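Local coordinates for protein DELTA1-pyrroline-2-carboxylate reductase (PDB 6T3E) that reduces delta1-pyrroline-2-carboxylate to L-proline, probably with NADH as hydride donor, at residues 109-114 against 329-334. Sequence-based numbering, arbitrary orientation.
Sequences ASILLN and ITAKLA
The methyl of Ala-331 sits against two strand side chains at once, Ile-111 and Leu-113, which stand two residues apart on one face of strand 107-114. From Ile-111 the branch methyl does the touching: CG2 is 3.7 Å from Ala-331 CB. It reaches the helix because it lies anti to the backbone N of Ile-111, while CG1, at chi1 -64°, is turned beside that N and stays farther from the alanine than CG2 does. Leu-113 comes in with one arm of its fork, CD1 lying 3.8 Å from Ala-331 CB. That same methyl also approaches the backbone of the following residue, 4.3 Å from Lys-332 N, and the other arm makes a looser approach to the lysine, CD2 being 4.4 Å from Lys-332 CD. The lysine thus lends its aliphatic part to the edge of the contact, and its ammonium group has a long, weak ion pair with Glu-336 one turn on. The small alanine probably helps the backbones come near, with the CA atoms of Leu-113 and Ala-331 7.3 Å apart. This is helix-on-sheet packing in the ornithine cyclodeaminase/mu-crystallin fold: helix 324-341, which follows the parallel-sheet strand 316-319, lies across the mixed sheet at 72° to the strand segment, the axes 9.3 Å apart. Met-125 of the adjoining strand 121-126 also touches Ala-331, and Ile-130 of helix 128-146 meets both Ile-111 and Thr-330. On the sheet's opposite face Leu-112 points away from the helix and packs on Val-92 of the second subunit, so a single strand serves both the intrachain core and the dimer interface. The bound proline lies about 9 Å from the side chain of Ile-111.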
ATOM      1  N   ALA B 109       5.407  -9.184   8.404  1.00 42.03           N
ATOM      2  CA  ALA B 109       4.270  -8.724   7.621  1.00 40.97           C
ATOM      3  C   ALA B 109       3.085  -8.386   8.522  1.00 43.49           C
ATOM      4  O   ALA B 109       2.954  -8.880   9.647  1.00 44.55           O
ATOM      5  CB  ALA B 109       3.847  -9.770   6.574  1.00 39.33           C
ATOM      6  N   SER B 110       2.204  -7.538   7.985  1.00 40.37           N
ATOM      7  CA  SER B 110       0.905  -7.228   8.560  1.00 32.07           C
ATOM      8  C   SER B 110      -0.106  -7.182   7.424  1.00 40.45           C
ATOM      9  O   SER B 110       0.221  -6.733   6.320  1.00 44.48           O
ATOM     10  CB  SER B 110       0.904  -5.884   9.290  1.00 30.33           C
ATOM     11  OG  SER B 110       2.020  -5.744  10.141  1.00 35.82           O
ATOM     12  N   ILE B 111      -1.333  -7.631   7.692  1.00 39.69           N
ATOM     13  CA  ILE B 111      -2.383  -7.699   6.684  1.00 32.71           C
ATOM     14  C   ILE B 111      -3.598  -6.939   7.188  1.00 34.92           C
ATOM     15  O   ILE B 111      -4.030  -7.146   8.328  1.00 34.41           O
ATOM     16  CB  ILE B 111      -2.766  -9.150   6.349  1.00 29.78           C
ATOM     17  CG1 ILE B 111      -1.569  -9.870   5.722  1.00 27.87           C
ATOM     18  CG2 ILE B 111      -4.028  -9.171   5.448  1.00 24.26           C
ATOM     19  CD1 ILE B 111      -1.860 -11.275   5.234  1.00 29.78           C
ATOM     20  N   LEU B 112      -4.146  -6.063   6.336  1.00 33.16           N
ATOM     21  CA  LEU B 112      -5.332  -5.277   6.644  1.00 35.49           C
ATOM     22  C   LEU B 112      -6.456  -5.690   5.701  1.00 37.96           C
ATOM     23  O   LEU B 112      -6.267  -5.747   4.480  1.00 35.00           O
ATOM     24  CB  LEU B 112      -5.064  -3.768   6.525  1.00 33.99           C
ATOM     25  CG  LEU B 112      -6.232  -2.837   6.921  1.00 41.93           C
ATOM     26  CD1 LEU B 112      -6.155  -2.441   8.395  1.00 43.07           C
ATOM     27  CD2 LEU B 112      -6.301  -1.590   6.074  1.00 41.74           C
ATOM     28  N   LEU B 113      -7.612  -6.006   6.275  1.00 35.92           N
ATOM     29  CA  LEU B 113      -8.797  -6.401   5.530  1.00 36.10           C
ATOM     30  C   LEU B 113      -9.812  -5.279   5.623  1.00 38.17           C
ATOM     31  O   LEU B 113     -10.182  -4.867   6.729  1.00 40.30           O
ATOM     32  CB  LEU B 113      -9.399  -7.683   6.103  1.00 36.68           C
ATOM     33  CG  LEU B 113     -10.076  -8.678   5.177  1.00 37.23           C
ATOM     34  CD1 LEU B 113      -9.037  -9.283   4.271  1.00 38.53           C
ATOM     35  CD2 LEU B 113     -10.727  -9.747   6.024  1.00 38.59           C
ATOM     36  N   ASN B 114     -10.300  -4.835   4.472  1.00 34.90           N
ATOM     37  CA  ASN B 114     -11.284  -3.768   4.390  1.00 34.48           C
ATOM     38  C   ASN B 114     -12.598  -4.329   3.856  1.00 37.79           C
ATOM     39  O   ASN B 114     -12.621  -5.321   3.113  1.00 41.38           O
ATOM     40  CB  ASN B 114     -10.806  -2.627   3.486  1.00 30.53           C
ATOM     41  CG  ASN B 114      -9.662  -1.858   4.071  1.00 34.98           C
ATOM     42  OD1 ASN B 114      -8.484  -2.137   3.758  1.00 39.32           O
ATOM     43  ND2 ASN B 114      -9.980  -0.844   4.880  1.00 29.06           N
ATOM     44  N   ILE B 329      -6.876 -13.964  -0.378  1.00 38.12           N
ATOM     45  CA  ILE B 329      -7.679 -15.178  -0.251  1.00 42.70           C
ATOM     46  C   ILE B 329      -7.382 -15.875   1.069  1.00 45.11           C
ATOM     47  O   ILE B 329      -8.269 -16.492   1.673  1.00 47.60           O
ATOM     48  CB  ILE B 329      -7.477 -16.107  -1.466  1.00 42.88           C
ATOM     49  CG1 ILE B 329      -8.576 -17.169  -1.496  1.00 39.85           C
ATOM     50  CG2 ILE B 329      -6.115 -16.756  -1.449  1.00 45.36           C
ATOM     51  CD1 ILE B 329      -9.935 -16.601  -1.777  1.00 33.71           C
ATOM     52  N   THR B 330      -6.137 -15.803   1.537  1.00 43.94           N
ATOM     53  CA  THR B 330      -5.816 -16.408   2.823  1.00 44.20           C
ATOM     54  C   THR B 330      -6.335 -15.567   3.995  1.00 45.56           C
ATOM     55  O   THR B 330      -6.917 -16.113   4.942  1.00 42.85           O
ATOM     56  CB  THR B 330      -4.310 -16.630   2.896  1.00 40.73           C
ATOM     57  OG1 THR B 330      -3.931 -17.515   1.835  1.00 45.24           O
ATOM     58  CG2 THR B 330      -3.911 -17.249   4.221  1.00 37.60           C
ATOM     59  N   ALA B 331      -6.217 -14.236   3.907  1.00 43.57           N
ATOM     60  CA  ALA B 331      -6.714 -13.374   4.976  1.00 36.98           C
ATOM     61  C   ALA B 331      -8.221 -13.486   5.127  1.00 43.06           C
ATOM     62  O   ALA B 331      -8.731 -13.523   6.255  1.00 46.23           O
ATOM     63  CB  ALA B 331      -6.343 -11.925   4.704  1.00 35.53           C
ATOM     64  N   LYS B 332      -8.955 -13.559   4.010  1.00 42.41           N
ATOM     65  CA  LYS B 332     -10.404 -13.667   4.125  1.00 41.81           C
ATOM     66  C   LYS B 332     -10.800 -15.055   4.607  1.00 39.67           C
ATOM     67  O   LYS B 332     -11.711 -15.193   5.428  1.00 37.70           O
ATOM     68  CB  LYS B 332     -11.065 -13.349   2.779  1.00 44.37           C
ATOM     69  CG  LYS B 332     -12.604 -13.331   2.782  1.00 52.88           C
ATOM     70  CD  LYS B 332     -13.187 -11.915   3.071  1.00 57.80           C
ATOM     71  CE  LYS B 332     -14.742 -11.872   3.068  1.00 58.91           C
ATOM     72  NZ  LYS B 332     -15.334 -10.982   4.131  1.00 55.22           N
ATOM     73  N   LEU B 333     -10.053 -16.072   4.180  1.00 43.87           N
ATOM     74  CA  LEU B 333     -10.192 -17.423   4.713  1.00 46.47           C
ATOM     75  C   LEU B 333     -10.019 -17.422   6.226  1.00 49.19           C
ATOM     76  O   LEU B 333     -10.846 -17.976   6.963  1.00 50.26           O
ATOM     77  CB  LEU B 333      -9.162 -18.329   4.028  1.00 45.96           C
ATOM     78  CG  LEU B 333      -9.069 -19.827   4.277  1.00 47.75           C
ATOM     79  CD1 LEU B 333      -8.116 -20.163   5.392  1.00 50.59           C
ATOM     80  CD2 LEU B 333     -10.447 -20.371   4.552  1.00 46.05           C
ATOM     81  N   ALA B 334      -8.930 -16.821   6.704  1.00 47.62           N
ATOM     82  CA  ALA B 334      -8.662 -16.812   8.133  1.00 46.94           C
ATOM     83  C   ALA B 334      -9.664 -15.945   8.879  1.00 47.56           C
ATOM     84  O   ALA B 334     -10.114 -16.308   9.971  1.00 58.19           O
ATOM     85  CB  ALA B 334      -7.238 -16.328   8.386  1.00 49.32           C
TER